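Local coordinates for protein glutamate--LysW ligase ArgX (Sulfolobus tokodaii, PDB 3VPB) that probably uses ATP to join glutamate to the C-terminal glutamate of the carrier protein LysW in arginine biosynthesis, at residues S132-I140 with E198-G206; C179-Y190 with F260-K271. All coordinates share one frame; numbering follows the deposited sequence.

Contacts 1 and 2 lie in the same ATP-grasp region and meet at the bound glutamate: 198-206 binds its alpha-carboxylate through backbone N-H groups, while Tyr-190 and Phe-260 of contact 2 hold its side-chain carboxylate. Strand 185-193, part of which belongs to contact 2, runs on toward the loop of contact 1, and Val-203 CG2 packs 3.6 Å from Tyr-190 OH. Contact 1 is buried beside ADP and a second subunit; side-chain-to-carbonyl hydrogen bonds and a CH-pi contact join its segments, with an ion pair inside 198-206 positioning the arginine. Contact 2 is partly buried and touched by no other protein chain; its segments meet through apolar side chains, with no hydrogen bond between them.

Contact 1 (S132-I140 with E198-G206); sequences SWGRLVSLI and EWRANVALG. With ADP (adenosine-5'-diphosphate), chain L; GLU (glutamic acid), chain M; SO4 (sulfate ion), chain P.
The backbones approach at Trp-133 and Ala-204, CA atoms 5.8 Å apart, where a type I' turn (Ser-132 to Arg-135) faces the 3-10 segment 203-205; an overlapping type II turn (Gly-134 to Val-137) carries the chain on toward Trp-199 and Arg-200. These turns form the glycine-containing phosphate loop of the ATP-grasp fold: Gly-134 N donates to ADP O3B at 2.8 Å. Gly-134 has positive phi, and a CB on it would run into Leu-205 CD1. Its carbonyl O takes Arg-200 NH1 at 2.9 Å from above the carbonyl plane, while Val-137 N arrives from the other face. The guanidinium is fixed in rotation. Leu-205 CD1 lies over the centre of one face and Trp-199 CH2 nearer the rim of the other, and Glu-198 holds it side-on, OE2 taking NE and OE1 taking NH2 at 2.7 Å. NH1 also pairs with Glu-151 of the second subunit. Placing Trp-199 CG between the backbone N and the carbonyl carbon (chi1 67°) turns the NE1 edge of the indole to Val-137 O, which accepts at 3.1 Å close to the ring plane. Leu-139 CB sits over the five-membered ring, and Phe-144 of the second subunit meets the same indole. Asn-202 ND2 reaches ADP O2B at 3.0 Å and, weakly, sulfate O2; its buried OD1 has no partner in the model. Val-203 N and Ala-204 N bind the two alpha-carboxylate oxygens of the glutamate, and Ala-204 CB touches Trp-133 CD1 at 3.6 Å, an indole whose NE1 bonds to Glu-256. Strand 138-140, outermost in its antiparallel sheet within this chain, bonds to strand 124-127 through Ser-138 with Asp-126 and Ile-140 with Leu-124, whereas Ala-201 and Val-203 lean on Arg-192 of strand 185-193.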
loop_
_atom_site.group_PDB
_atom_site.type_symbol
_atom_site.label_atom_id
_atom_site.label_comp_id
_atom_site.label_asym_id
_atom_site.label_seq_id
_atom_site.Cartn_x
_atom_site.Cartn_y
_atom_site.Cartn_z
ATOM N N SER B 132 1.962 -16.241 5.220
ATOM C CA SER B 132 1.551 -17.606 5.435
ATOM C C SER B 132 0.945 -18.053 4.120
ATOM O O SER B 132 0.859 -17.257 3.182
ATOM C CB SER B 132 0.518 -17.638 6.568
ATOM O OG SER B 132 0.113 -18.950 6.869
ATOM N N TRP B 133 0.540 -19.315 4.052
ATOM C CA TRP B 133 -0.104 -19.924 2.875
ATOM C C TRP B 133 0.720 -19.875 1.594
ATOM O O TRP B 133 0.163 -19.944 0.506
ATOM C CB TRP B 133 -1.502 -19.345 2.631
ATOM C CG TRP B 133 -2.457 -19.515 3.783
ATOM C CD1 TRP B 133 -2.546 -20.590 4.643
ATOM C CD2 TRP B 133 -3.490 -18.600 4.177
ATOM N NE1 TRP B 133 -3.569 -20.383 5.541
ATOM C CE2 TRP B 133 -4.168 -19.181 5.275
ATOM C CE3 TRP B 133 -3.913 -17.355 3.706
ATOM C CZ2 TRP B 133 -5.227 -18.541 5.926
ATOM C CZ3 TRP B 133 -4.973 -16.725 4.351
ATOM C CH2 TRP B 133 -5.620 -17.325 5.444
ATOM N N GLY B 134 2.033 -19.739 1.736
ATOM C CA GLY B 134 2.962 -19.678 0.609
ATOM C C GLY B 134 3.081 -18.301 -0.020
ATOM O O GLY B 134 3.795 -18.128 -1.015
ATOM N N ARG B 135 2.388 -17.315 0.555
ATOM C CA ARG B 135 2.272 -15.994 -0.056
ATOM C C ARG B 135 3.658 -15.319 -0.206
ATOM O O ARG B 135 4.397 -15.205 0.780
ATOM C CB ARG B 135 1.337 -15.111 0.795
ATOM C CG ARG B 135 0.696 -13.966 0.044
ATOM C CD ARG B 135 -0.514 -13.404 0.809
ATOM N NE ARG B 135 -0.162 -13.152 2.211
ATOM C CZ ARG B 135 -0.681 -13.803 3.247
ATOM N NH1 ARG B 135 -1.588 -14.759 3.055
ATOM N NH2 ARG B 135 -0.266 -13.517 4.473
ATOM N N LEU B 136 3.975 -14.909 -1.445
ATOM C CA LEU B 136 5.257 -14.284 -1.851
ATOM C C LEU B 136 6.512 -15.141 -1.631
ATOM O O LEU B 136 7.637 -14.597 -1.628
ATOM C CB LEU B 136 5.472 -12.933 -1.152
ATOM C CG LEU B 136 4.303 -11.971 -1.128
ATOM C CD1 LEU B 136 4.685 -10.685 -0.362
ATOM C CD2 LEU B 136 3.931 -11.662 -2.560
ATOM N N VAL B 137 6.344 -16.452 -1.462
ATOM C CA VAL B 137 7.505 -17.361 -1.388
ATOM C C VAL B 137 7.896 -17.620 -2.839
ATOM O O VAL B 137 7.138 -18.232 -3.599
ATOM C CB VAL B 137 7.187 -18.686 -0.673
ATOM C CG1 VAL B 137 8.411 -19.644 -0.683
ATOM C CG2 VAL B 137 6.725 -18.427 0.782
ATOM N N SER B 138 9.070 -17.156 -3.224
ATOM C CA SER B 138 9.413 -17.087 -4.643
ATOM C C SER B 138 10.617 -17.953 -4.935
ATOM O O SER B 138 11.608 -17.915 -4.201
ATOM C CB SER B 138 9.752 -15.667 -5.020
ATOM O OG SER B 138 8.632 -14.843 -4.884
ATOM N N LEU B 139 10.501 -18.732 -6.002
ATOM C CA LEU B 139 11.598 -19.549 -6.514
ATOM C C LEU B 139 12.360 -18.684 -7.518
ATOM O O LEU B 139 11.756 -18.174 -8.496
ATOM C CB LEU B 139 11.035 -20.862 -7.138
ATOM C CG LEU B 139 11.996 -21.967 -7.630
ATOM C CD1 LEU B 139 13.020 -22.344 -6.560
ATOM C CD2 LEU B 139 11.267 -23.220 -8.150
ATOM N N ILE B 140 13.652 -18.469 -7.270
ATOM C CA ILE B 140 14.481 -17.613 -8.119
ATOM C C ILE B 140 15.596 -18.423 -8.772
ATOM O O ILE B 140 16.499 -18.950 -8.105
ATOM C CB ILE B 140 15.030 -16.389 -7.380
ATOM C CG1 ILE B 140 13.848 -15.566 -6.798
ATOM C CG2 ILE B 140 15.873 -15.501 -8.334
ATOM C CD1 ILE B 140 14.249 -14.441 -5.949
ATOM N N GLU B 198 2.947 -26.494 -8.995
ATOM C CA GLU B 198 3.321 -25.802 -7.770
ATOM C C GLU B 198 4.735 -26.158 -7.367
ATOM O O GLU B 198 5.255 -27.231 -7.718
ATOM C CB GLU B 198 2.394 -26.178 -6.608
ATOM C CG GLU B 198 1.357 -25.161 -6.208
ATOM C CD GLU B 198 1.902 -23.728 -5.958
ATOM O OE1 GLU B 198 1.119 -22.757 -6.148
ATOM O OE2 GLU B 198 3.083 -23.570 -5.594
ATOM N N TRP B 199 5.352 -25.228 -6.649
ATOM C CA TRP B 199 6.643 -25.421 -5.996
ATOM C C TRP B 199 6.456 -25.361 -4.477
ATOM O O TRP B 199 7.403 -25.552 -3.715
ATOM C CB TRP B 199 7.671 -24.371 -6.487
ATOM C CG TRP B 199 7.388 -22.948 -6.087
ATOM C CD1 TRP B 199 8.051 -22.232 -5.152
ATOM C CD2 TRP B 199 6.401 -22.053 -6.648
ATOM N NE1 TRP B 199 7.537 -20.960 -5.053
ATOM C CE2 TRP B 199 6.511 -20.828 -5.953
ATOM C CE3 TRP B 199 5.409 -22.187 -7.633
ATOM C CZ2 TRP B 199 5.676 -19.719 -6.233
ATOM C CZ3 TRP B 199 4.560 -21.105 -7.896
ATOM C CH2 TRP B 199 4.717 -19.878 -7.211
ATOM N N ARG B 200 5.221 -25.124 -4.037
ATOM C CA ARG B 200 4.955 -24.943 -2.632
ATOM C C ARG B 200 4.029 -26.052 -2.135
ATOM O O ARG B 200 3.171 -26.494 -2.851
ATOM C CB ARG B 200 4.329 -23.563 -2.384
ATOM C CG ARG B 200 5.279 -22.428 -2.803
ATOM C CD ARG B 200 4.540 -21.131 -2.903
ATOM N NE ARG B 200 3.545 -21.173 -3.986
ATOM C CZ ARG B 200 2.710 -20.181 -4.249
ATOM N NH1 ARG B 200 2.751 -19.070 -3.514
ATOM N NH2 ARG B 200 1.847 -20.286 -5.256
ATOM N N ALA B 201 4.201 -26.461 -0.884
ATOM C CA ALA B 201 3.482 -27.622 -0.372
ATOM C C ALA B 201 2.193 -27.269 0.328
ATOM O O ALA B 201 1.421 -28.180 0.681
ATOM C CB ALA B 201 4.408 -28.443 0.588
ATOM N N ASN B 202 1.929 -25.978 0.538
ATOM C CA ASN B 202 0.792 -25.604 1.393
ATOM C C ASN B 202 -0.545 -26.254 1.009
ATOM O O ASN B 202 -0.932 -26.277 -0.189
ATOM C CB ASN B 202 0.604 -24.081 1.432
ATOM C CG ASN B 202 1.880 -23.355 1.811
ATOM O OD1 ASN B 202 2.841 -23.284 1.017
ATOM N ND2 ASN B 202 1.888 -22.784 3.010
ATOM N N VAL B 203 -1.258 -26.753 2.015
ATOM C CA VAL B 203 -2.620 -27.271 1.802
ATOM C C VAL B 203 -3.510 -26.175 1.196
ATOM O O VAL B 203 -4.322 -26.454 0.309
ATOM C CB VAL B 203 -3.248 -27.839 3.089
ATOM C CG1 VAL B 203 -4.664 -28.298 2.842
ATOM C CG2 VAL B 203 -2.447 -29.021 3.579
ATOM N N ALA B 204 -3.313 -24.933 1.642
ATOM C CA ALA B 204 -4.033 -23.777 1.070
ATOM C C ALA B 204 -3.822 -23.604 -0.432
ATOM O O ALA B 204 -4.621 -22.956 -1.107
ATOM C CB ALA B 204 -3.632 -22.484 1.811
ATOM N N LEU B 205 -2.723 -24.155 -0.951
ATOM C CA LEU B 205 -2.394 -24.062 -2.364
ATOM C C LEU B 205 -2.672 -25.334 -3.153
ATOM O O LEU B 205 -2.324 -25.406 -4.329
ATOM C CB LEU B 205 -0.927 -23.638 -2.548
ATOM C CG LEU B 205 -0.632 -22.193 -2.137
ATOM C CD1 LEU B 205 0.875 -22.001 -2.055
ATOM C CD2 LEU B 205 -1.273 -21.191 -3.148
ATOM N N GLY B 206 -3.293 -26.330 -2.523
ATOM C CA GLY B 206 -3.557 -27.608 -3.188
ATOM C C GLY B 206 -2.702 -28.782 -2.694
ATOM O O GLY B 206 -2.850 -29.918 -3.177
HETATM P PB ADP L . 4.567 -20.001 4.697
HETATM O O1B ADP L . 4.593 -19.425 6.063
HETATM O O2B ADP L . 3.977 -21.396 4.572
HETATM O O3B ADP L . 4.065 -19.088 3.615
HETATM P PA ADP L . 7.037 -21.429 4.143
HETATM O O1A ADP L . 8.457 -20.922 4.378
HETATM O O2A ADP L . 6.442 -22.587 4.912
HETATM O O3A ADP L . 6.123 -20.114 4.286
HETATM O "O5'" ADP L . 6.958 -21.760 2.573
HETATM C "C5'" ADP L . 5.801 -22.300 1.934
HETATM C "C4'" ADP L . 6.198 -23.479 1.066
HETATM O "O4'" ADP L . 7.242 -23.067 0.177
HETATM C "C3'" ADP L . 6.801 -24.602 1.916
HETATM O "O3'" ADP L . 5.787 -25.517 2.351
HETATM C "C2'" ADP L . 7.761 -25.265 0.957
HETATM O "O2'" ADP L . 7.061 -26.172 0.094
HETATM C "C1'" ADP L . 8.226 -24.106 0.116
HETATM N N9 ADP L . 9.499 -23.567 0.630
HETATM C C8 ADP L . 9.684 -22.477 1.419
HETATM N N7 ADP L . 10.998 -22.298 1.615
HETATM C C5 ADP L . 11.654 -23.268 0.947
HETATM C C6 ADP L . 13.053 -23.672 0.762
HETATM N N6 ADP L . 14.040 -22.945 1.319
HETATM N N1 ADP L . 13.318 -24.736 -0.054
HETATM C C2 ADP L . 12.352 -25.456 -0.635
HETATM N N3 ADP L . 11.040 -25.149 -0.467
HETATM C C4 ADP L . 10.666 -24.093 0.305
HETATM N N GLU M . -1.670 -23.517 6.771
HETATM C CA GLU M . -1.376 -24.951 6.510
HETATM C C GLU M . -1.254 -25.177 5.018
HETATM O O GLU M . -0.512 -26.096 4.622
HETATM C CB GLU M . -2.484 -25.851 7.083
HETATM C CG GLU M . -2.142 -27.331 7.062
HETATM C CD GLU M . -3.246 -28.216 7.640
HETATM O OE1 GLU M . -4.446 -27.925 7.403
HETATM O OE2 GLU M . -2.885 -29.214 8.324
HETATM O OXT GLU M . -1.900 -24.484 4.199
HETATM S S SO4 P . 1.602 -22.236 6.706
HETATM O O1 SO4 P . 2.062 -20.869 6.979
HETATM O O2 SO4 P . 0.603 -22.179 5.656
HETATM O O3 SO4 P . 2.685 -23.181 6.351
HETATM O O4 SO4 P . 0.899 -22.729 7.889
#

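Contact 2 (C179-Y190 with F260-K271); sequences CIAIGEELLGCY and FMVATNINVAQK. With GLU (glutamic acid), chain M.
Tyr-190 and Phe-260 meet in the glutamate pocket of the ATP-grasp fold, where Phe-260 belongs to the GF motif thought to be essential for substrate specificity. Helix 260-264 crosses strand 185-190 at 88°, and both give a donor to the ligand's side-chain oxygen OE2: Tyr-190 OH at 2.7 Å and Phe-260 N at 2.9 Å. The two rings stand nearly perpendicular, and Ala-263 CB touches Tyr-190 CB at 3.5 Å. A phenylalanine in place of Tyr-190 would probably leave glutamate OE2 with one grip fewer and the ligand's side chain freer to turn. With CG anti to the backbone N (chi1 -169°), the Phe-260 ring reaches in against the hairpin. Ile-180 CD1 covers one face, 3.7 Å from the centroid, and Thr-264 CG2 lies over the centre of the other. At the ring's edge, Gly-188 O comes to 3.2 Å from Phe-260 CE1. Leu-187 and Gly-188 form a classic bulge opposite Ile-180, and Leu-187 CD2 packs among Phe-260 CE2, Ile-266 CG2 and Val-268 CG2. Farther along, the side chains of Ile-182 and Lys-271 cross at about a right angle, CD1 against CB. Where helix 260-264 ends, Thr-264 OG1 donates to Phe-260 O at 2.7 Å and accepts from Ile-266 N at 3.2 Å, closing an ST turn.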
loop_
_atom_site.group_PDB
_atom_site.type_symbol
_atom_site.label_atom_id
_atom_site.label_comp_id
_atom_site.label_asym_id
_atom_site.label_seq_id
_atom_site.Cartn_x
_atom_site.Cartn_y
_atom_site.Cartn_z
ATOM N N CYS B 179 4.280 -30.865 11.379
ATOM C CA CYS B 179 4.000 -31.433 12.706
ATOM C C CYS B 179 3.250 -30.416 13.565
ATOM O O CYS B 179 3.264 -29.199 13.270
ATOM C CB CYS B 179 5.313 -31.813 13.385
ATOM S SG CYS B 179 6.320 -32.896 12.322
ATOM N N ILE B 180 2.620 -30.912 14.629
ATOM C CA ILE B 180 1.940 -30.075 15.600
ATOM C C ILE B 180 2.433 -30.526 16.972
ATOM O O ILE B 180 2.620 -31.724 17.206
ATOM C CB ILE B 180 0.413 -30.225 15.526
ATOM C CG1 ILE B 180 -0.107 -29.576 14.229
ATOM C CG2 ILE B 180 -0.269 -29.546 16.765
ATOM C CD1 ILE B 180 -1.631 -29.548 14.044
ATOM N N ALA B 181 2.658 -29.565 17.848
ATOM C CA ALA B 181 3.053 -29.833 19.229
ATOM C C ALA B 181 2.097 -29.090 20.164
ATOM O O ALA B 181 1.674 -27.950 19.883
ATOM C CB ALA B 181 4.480 -29.394 19.474
ATOM N N ILE B 182 1.727 -29.758 21.251
ATOM C CA ILE B 182 0.907 -29.163 22.293
ATOM C C ILE B 182 1.665 -29.351 23.595
ATOM O O ILE B 182 2.088 -30.474 23.904
ATOM C CB ILE B 182 -0.496 -29.827 22.362
ATOM C CG1 ILE B 182 -1.314 -29.515 21.105
ATOM C CG2 ILE B 182 -1.262 -29.372 23.583
ATOM C CD1 ILE B 182 -2.675 -30.214 21.098
ATOM N N GLY B 183 1.861 -28.256 24.338
ATOM C CA GLY B 183 2.618 -28.283 25.595
ATOM C C GLY B 183 4.065 -28.706 25.412
ATOM O O GLY B 183 4.649 -29.321 26.307
ATOM N N GLU B 184 4.640 -28.382 24.251
ATOM C CA GLU B 184 6.024 -28.770 23.870
ATOM C C GLU B 184 6.256 -30.286 23.732
ATOM O O GLU B 184 7.393 -30.765 23.802
ATOM C CB GLU B 184 7.106 -28.088 24.736
ATOM C CG GLU B 184 6.900 -26.583 24.875
ATOM C CD GLU B 184 7.977 -25.861 25.670
ATOM O OE1 GLU B 184 8.961 -26.490 26.116
ATOM O OE2 GLU B 184 7.824 -24.637 25.862
ATOM N N GLU B 185 5.172 -31.026 23.544
ATOM C CA GLU B 185 5.258 -32.452 23.224
ATOM C C GLU B 185 4.696 -32.671 21.843
ATOM O O GLU B 185 3.688 -32.075 21.483
ATOM C CB GLU B 185 4.464 -33.300 24.209
ATOM C CG GLU B 185 4.978 -33.195 25.646
ATOM C CD GLU B 185 4.625 -34.401 26.490
ATOM O OE1 GLU B 185 5.521 -34.870 27.226
ATOM O OE2 GLU B 185 3.463 -34.877 26.435
ATOM N N LEU B 186 5.334 -33.554 21.086
ATOM C CA LEU B 186 4.863 -33.863 19.739
ATOM C C LEU B 186 3.473 -34.508 19.720
ATOM O O LEU B 186 3.231 -35.518 20.398
ATOM C CB LEU B 186 5.877 -34.772 19.018
ATOM C CG LEU B 186 5.441 -35.169 17.598
ATOM C CD1 LEU B 186 5.424 -33.964 16.635
ATOM C CD2 LEU B 186 6.325 -36.289 17.061
ATOM N N LEU B 187 2.556 -33.936 18.933
ATOM C CA LEU B 187 1.241 -34.534 18.745
ATOM C C LEU B 187 1.242 -35.484 17.538
ATOM O O LEU B 187 0.675 -36.594 17.581
ATOM C CB LEU B 187 0.165 -33.444 18.579
ATOM C CG LEU B 187 -1.276 -33.906 18.384
ATOM C CD1 LEU B 187 -1.846 -34.520 19.693
ATOM C CD2 LEU B 187 -2.165 -32.787 17.873
ATOM N N GLY B 188 1.891 -35.060 16.455
ATOM C CA GLY B 188 1.936 -35.889 15.266
ATOM C C GLY B 188 2.518 -35.103 14.110
ATOM O O GLY B 188 2.743 -33.891 14.229
ATOM N N CYS B 189 2.737 -35.811 13.001
ATOM C CA CYS B 189 3.314 -35.238 11.780
ATOM C C CYS B 189 2.640 -35.852 10.582
ATOM O O CYS B 189 2.125 -36.981 10.635
ATOM C CB CYS B 189 4.825 -35.521 11.672
ATOM S SG CYS B 189 5.895 -34.861 12.946
ATOM N N TYR B 190 2.648 -35.126 9.474
ATOM C CA TYR B 190 2.200 -35.703 8.236
ATOM C C TYR B 190 2.946 -35.021 7.083
ATOM O O TYR B 190 3.689 -34.044 7.301
ATOM C CB TYR B 190 0.671 -35.644 8.098
ATOM C CG TYR B 190 0.139 -34.306 7.694
ATOM C CD1 TYR B 190 0.029 -33.283 8.621
ATOM C CD2 TYR B 190 -0.251 -34.060 6.374
ATOM C CE1 TYR B 190 -0.459 -32.045 8.254
ATOM C CE2 TYR B 190 -0.738 -32.851 6.009
ATOM C CZ TYR B 190 -0.836 -31.843 6.957
ATOM O OH TYR B 190 -1.301 -30.617 6.589
ATOM N N PHE B 260 -3.994 -31.900 8.757
ATOM C CA PHE B 260 -3.439 -32.744 9.820
ATOM C C PHE B 260 -4.458 -33.814 10.164
ATOM O O PHE B 260 -4.112 -35.017 10.255
ATOM C CB PHE B 260 -3.095 -31.867 11.027
ATOM C CG PHE B 260 -2.291 -32.538 12.085
ATOM C CD1 PHE B 260 -0.895 -32.471 12.075
ATOM C CD2 PHE B 260 -2.928 -33.171 13.135
ATOM C CE1 PHE B 260 -0.156 -33.083 13.092
ATOM C CE2 PHE B 260 -2.207 -33.783 14.146
ATOM C CZ PHE B 260 -0.826 -33.724 14.142
ATOM N N MET B 261 -5.706 -33.386 10.337
ATOM C CA MET B 261 -6.783 -34.327 10.700
ATOM C C MET B 261 -7.041 -35.407 9.649
ATOM O O MET B 261 -7.205 -36.568 10.000
ATOM C CB MET B 261 -8.066 -33.602 11.074
ATOM C CG MET B 261 -7.971 -32.934 12.421
ATOM S SD MET B 261 -9.465 -32.017 12.787
ATOM C CE MET B 261 -10.541 -33.432 13.149
ATOM N N VAL B 262 -7.043 -35.049 8.373
ATOM C CA VAL B 262 -7.263 -36.089 7.358
ATOM C C VAL B 262 -6.110 -37.097 7.313
ATOM O O VAL B 262 -6.327 -38.281 7.032
ATOM C CB VAL B 262 -7.578 -35.535 5.938
ATOM C CG1 VAL B 262 -8.650 -34.502 5.989
ATOM C CG2 VAL B 262 -6.343 -34.980 5.266
ATOM N N ALA B 263 -4.894 -36.656 7.605
ATOM C CA ALA B 263 -3.767 -37.560 7.503
ATOM C C ALA B 263 -3.577 -38.439 8.738
ATOM O O ALA B 263 -3.283 -39.625 8.600
ATOM C CB ALA B 263 -2.492 -36.809 7.161
ATOM N N THR B 264 -3.794 -37.881 9.933
ATOM C CA THR B 264 -3.394 -38.545 11.187
ATOM C C THR B 264 -4.554 -39.160 11.988
ATOM O O THR B 264 -4.328 -39.949 12.936
ATOM C CB THR B 264 -2.695 -37.555 12.130
ATOM O OG1 THR B 264 -3.610 -36.517 12.484
ATOM C CG2 THR B 264 -1.444 -36.944 11.488
ATOM N N ASN B 265 -5.765 -38.757 11.621
ATOM C CA ASN B 265 -7.004 -38.982 12.390
ATOM C C ASN B 265 -6.997 -38.474 13.825
ATOM O O ASN B 265 -7.756 -38.971 14.662
ATOM C CB ASN B 265 -7.385 -40.459 12.373
ATOM C CG ASN B 265 -7.524 -40.983 10.999
ATOM O OD1 ASN B 265 -6.813 -41.912 10.601
ATOM N ND2 ASN B 265 -8.429 -40.384 10.235
ATOM N N ILE B 266 -6.139 -37.499 14.117
ATOM C CA ILE B 266 -6.051 -36.944 15.468
ATOM C C ILE B 266 -7.112 -35.858 15.652
ATOM O O ILE B 266 -7.259 -34.976 14.808
ATOM C CB ILE B 266 -4.622 -36.434 15.780
ATOM C CG1 ILE B 266 -3.649 -37.625 15.854
ATOM C CG2 ILE B 266 -4.591 -35.583 17.063
ATOM C CD1 ILE B 266 -2.186 -37.255 15.742
ATOM N N ASN B 267 -7.891 -35.967 16.730
ATOM C CA ASN B 267 -8.828 -34.920 17.114
ATOM C C ASN B 267 -8.036 -33.794 17.805
ATOM O O ASN B 267 -7.911 -33.751 19.029
ATOM C CB ASN B 267 -9.920 -35.475 18.023
ATOM C CG ASN B 267 -11.060 -34.492 18.253
ATOM O OD1 ASN B 267 -10.886 -33.268 18.153
ATOM N ND2 ASN B 267 -12.248 -35.024 18.573
ATOM N N VAL B 268 -7.463 -32.920 16.992
ATOM C CA VAL B 268 -6.616 -31.812 17.490
ATOM C C VAL B 268 -7.348 -30.899 18.492
ATOM O O VAL B 268 -6.788 -30.563 19.544
ATOM C CB VAL B 268 -6.010 -30.990 16.319
ATOM C CG1 VAL B 268 -5.237 -29.757 16.822
ATOM C CG2 VAL B 268 -5.075 -31.844 15.470
ATOM N N ALA B 269 -8.582 -30.517 18.174
ATOM C CA ALA B 269 -9.369 -29.662 19.090
ATOM C C ALA B 269 -9.605 -30.349 20.453
ATOM O O ALA B 269 -9.518 -29.723 21.514
ATOM C CB ALA B 269 -10.676 -29.216 18.431
ATOM N N GLN B 270 -9.835 -31.660 20.435
ATOM C CA GLN B 270 -10.014 -32.404 21.698
ATOM C C GLN B 270 -8.723 -32.458 22.505
ATOM O O GLN B 270 -8.739 -32.281 23.744
ATOM C CB GLN B 270 -10.535 -33.829 21.393
ATOM C CG GLN B 270 -10.762 -34.712 22.628
ATOM C CD GLN B 270 -11.805 -34.145 23.593
ATOM O OE1 GLN B 270 -12.750 -33.475 23.188
ATOM N NE2 GLN B 270 -11.628 -34.423 24.882
ATOM N N LYS B 271 -7.600 -32.718 21.830
ATOM C CA LYS B 271 -6.298 -32.748 22.511
ATOM C C LYS B 271 -5.948 -31.401 23.140
ATOM O O LYS B 271 -5.396 -31.339 24.237
ATOM C CB LYS B 271 -5.180 -33.196 21.556
ATOM C CG LYS B 271 -5.367 -34.629 21.039
ATOM C CD LYS B 271 -5.130 -35.619 22.197
ATOM C CE LYS B 271 -5.432 -37.055 21.773
ATOM N NZ LYS B 271 -4.419 -37.520 20.774
HETATM N N GLU M . -1.670 -23.517 6.771
HETATM C CA GLU M . -1.376 -24.951 6.510
HETATM C C GLU M . -1.254 -25.177 5.018
HETATM O O GLU M . -0.512 -26.096 4.622
HETATM C CB GLU M . -2.484 -25.851 7.083
HETATM C CG GLU M . -2.142 -27.331 7.062
HETATM C CD GLU M . -3.246 -28.216 7.640
HETATM O OE1 GLU M . -4.446 -27.925 7.403
HETATM O OE2 GLU M . -2.885 -29.214 8.324
HETATM O OXT GLU M . -1.900 -24.484 4.199
#